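Local structure of nitroreductase-like family protein (Bacillus cereus, 2I7H) at residues 83-86 with 87-91. The protein belongs to the nitroreductase-like family, whose members share an alpha/beta fold built to hold a flavin cofactor, and carries bound flavin mononucleotide. Numbering follows the deposited sequence.
Sequences KILS and DRFLS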
ATOM      1  N   LYS A  83      30.250  -3.037  10.100  1.00 50.01           N
ATOM      2  CA  LYS A  83      30.143  -4.226  10.943  1.00 50.28           C
ATOM      3  C   LYS A  83      28.774  -4.371  11.633  1.00 49.76           C
ATOM      4  O   LYS A  83      28.182  -5.449  11.606  1.00 49.33           O
ATOM      5  CB  LYS A  83      31.272  -4.288  11.975  1.00 50.30           C
ATOM      6  CG  LYS A  83      31.710  -5.706  12.243  1.00 52.62           C
ATOM      7  CD  LYS A  83      31.892  -5.967  13.715  1.00 57.08           C
ATOM      8  CE  LYS A  83      31.971  -7.466  13.958  1.00 60.22           C
ATOM      9  NZ  LYS A  83      31.269  -7.867  15.218  1.00 61.98           N
ATOM     10  N   ILE A  84      28.304  -3.287  12.252  1.00 49.22           N
ATOM     11  CA  ILE A  84      26.953  -3.185  12.804  1.00 49.18           C
ATOM     12  C   ILE A  84      25.921  -3.792  11.852  1.00 48.75           C
ATOM     13  O   ILE A  84      25.136  -4.677  12.220  1.00 48.57           O
ATOM     14  CB  ILE A  84      26.557  -1.672  13.056  1.00 49.27           C
ATOM     15  CG1 ILE A  84      27.380  -1.024  14.195  1.00 50.10           C
ATOM     16  CG2 ILE A  84      25.044  -1.507  13.288  1.00 49.92           C
ATOM     17  CD1 ILE A  84      27.588  -1.896  15.443  1.00 51.54           C
ATOM     18  N   LEU A  85      25.941  -3.294  10.624  1.00 48.02           N
ATOM     19  CA  LEU A  85      24.923  -3.588   9.656  1.00 47.86           C
ATOM     20  C   LEU A  85      25.074  -5.007   9.124  1.00 47.57           C
ATOM     21  O   LEU A  85      24.096  -5.750   9.047  1.00 47.72           O
ATOM     22  CB  LEU A  85      24.968  -2.535   8.556  1.00 47.84           C
ATOM     23  CG  LEU A  85      24.011  -2.715   7.405  1.00 48.37           C
ATOM     24  CD1 LEU A  85      23.623  -1.376   6.852  1.00 46.82           C
ATOM     25  CD2 LEU A  85      24.694  -3.614   6.360  1.00 48.54           C
ATOM     26  N   SER A  86      26.301  -5.386   8.792  1.00 47.55           N
ATOM     27  CA  SER A  86      26.644  -6.772   8.457  1.00 47.78           C
ATOM     28  C   SER A  86      26.151  -7.787   9.503  1.00 48.08           C
ATOM     29  O   SER A  86      25.589  -8.821   9.154  1.00 48.44           O
ATOM     30  CB  SER A  86      28.150  -6.908   8.275  1.00 47.08           C
ATOM     31  OG  SER A  86      28.488  -8.205   7.812  1.00 48.25           O
ATOM     32  N   ASP A  87      26.355  -7.485  10.779  1.00 48.30           N
ATOM     33  CA  ASP A  87      25.931  -8.363  11.846  1.00 48.91           C
ATOM     34  C   ASP A  87      24.418  -8.439  11.946  1.00 48.59           C
ATOM     35  O   ASP A  87      23.859  -9.517  12.225  1.00 48.56           O
ATOM     36  CB  ASP A  87      26.549  -7.924  13.169  1.00 49.34           C
ATOM     37  CG  ASP A  87      28.019  -8.254  13.246  1.00 53.43           C
ATOM     38  OD1 ASP A  87      28.578  -8.785  12.255  1.00 57.29           O
ATOM     39  OD2 ASP A  87      28.638  -7.993  14.302  1.00 59.09           O
ATOM     40  N   ARG A  88      23.762  -7.304  11.709  1.00 48.25           N
ATOM     41  CA  ARG A  88      22.303  -7.243  11.708  1.00 48.00           C
ATOM     42  C   ARG A  88      21.669  -8.059  10.571  1.00 47.52           C
ATOM     43  O   ARG A  88      20.725  -8.815  10.785  1.00 47.75           O
ATOM     44  CB  ARG A  88      21.829  -5.804  11.617  1.00 48.12           C
ATOM     45  CG  ARG A  88      20.580  -5.567  12.395  1.00 49.88           C
ATOM     46  CD  ARG A  88      19.509  -4.851  11.604  1.00 52.74           C
ATOM     47  NE  ARG A  88      19.923  -3.572  11.035  1.00 56.16           N
ATOM     48  CZ  ARG A  88      19.680  -3.195   9.779  1.00 57.23           C
ATOM     49  NH1 ARG A  88      19.043  -3.994   8.937  1.00 56.93           N
ATOM     50  NH2 ARG A  88      20.078  -2.010   9.362  1.00 58.52           N
ATOM     51  N   PHE A  89      22.181  -7.881   9.363  1.00 46.82           N
ATOM     52  CA  PHE A  89      21.651  -8.559   8.188  1.00 46.18           C
ATOM     53  C   PHE A  89      21.858 -10.069   8.318  1.00 46.27           C
ATOM     54  O   PHE A  89      21.120 -10.878   7.748  1.00 46.35           O
ATOM     55  CB  PHE A  89      22.388  -8.066   6.933  1.00 44.92           C
ATOM     56  CG  PHE A  89      21.791  -6.859   6.294  1.00 43.58           C
ATOM     57  CD1 PHE A  89      21.644  -5.675   7.001  1.00 42.03           C
ATOM     58  CD2 PHE A  89      21.422  -6.885   4.948  1.00 41.09           C
ATOM     59  CE1 PHE A  89      21.106  -4.546   6.398  1.00 40.92           C
ATOM     60  CE2 PHE A  89      20.902  -5.750   4.337  1.00 41.24           C
ATOM     61  CZ  PHE A  89      20.742  -4.572   5.068  1.00 40.45           C
ATOM     62  N   LEU A  90      22.904 -10.436   9.041  1.00 46.30           N
ATOM     63  CA  LEU A  90      23.308 -11.821   9.132  1.00 46.22           C
ATOM     64  C   LEU A  90      22.636 -12.548  10.303  1.00 46.12           C
ATOM     65  O   LEU A  90      22.733 -13.782  10.419  1.00 45.50           O
ATOM     66  CB  LEU A  90      24.835 -11.899   9.185  1.00 46.59           C
ATOM     67  CG  LEU A  90      25.536 -12.151   7.837  1.00 47.23           C
ATOM     68  CD1 LEU A  90      24.816 -11.646   6.633  1.00 45.43           C
ATOM     69  CD2 LEU A  90      26.951 -11.634   7.821  1.00 50.77           C
ATOM     70  N   SER A  91      21.957 -11.779  11.162  1.00 45.76           N
ATOM     71  CA  SER A  91      21.083 -12.344  12.203  1.00 45.74           C
ATOM     72  C   SER A  91      19.627 -12.031  11.896  1.00 44.58           C
ATOM     73  O   SER A  91      18.778 -11.964  12.795  1.00 44.90           O
ATOM     74  CB  SER A  91      21.480 -11.866  13.611  1.00 46.19           C
ATOM     75  OG  SER A  91      21.754 -10.482  13.613  1.00 48.80           O
TER
HETATM   76  O   HOH W   1      29.020 -10.001   9.978  1.00 56.06           O
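K83 and D87, one turn apart on helix 75-90, form an i to i+4 salt bridge in which K83 NZ reaches D87 OD2 at 2.8 Å, meeting the syn lone pair of that oxygen. The lysine chain, bent at chi2 and chi4, crosses the aspartate at a slant, while D87 CG stands anti to its own carbonyl carbon (chi1 -74°), which directs the carboxylate back toward the preceding turn. The other oxygen, OD1, accepts a hydrogen bond from a water at 2.6 Å, and this water also bonds to S86 OG. Both carboxylate oxygens are thus engaged. The flexible lysine suits the outer side of the helix, where solvent can take part, and the small serine suits the border, its hydroxyl bound to the water while the residue also meets V66.

Beneath these side chains runs the helical backbone: D87 N bonds to K83 O, R88 N to I84 O and F89 N to L85 O (2.9 Å). The next bond, L90 N to S86 O, is weak. S91 OG donates to D87 O at 2.7 Å, so a short polar side chain ties this loop residue back one turn.

On the buried side, L85 and F89 point the same way. L85 CD2 lies over one face of the phenyl ring as a CH-pi contact, 4.1 Å from its centroid, and L85 CG approaches F89 CE1 at 3.6 Å. Leucine branches and a flat ring fit this apolar side, which packs on helix 62-71: L85 meets V69, and F89 touches L65 and V66. The R88 side chain comes within about 7 Å of a bound FMN. F89 also makes an edge-to-face contact with H164 of strand 157-167, while F89 O accepts a hydrogen bond from Q95 NE2, joining this part of the chain to strand 94-101 of the antiparallel sheet.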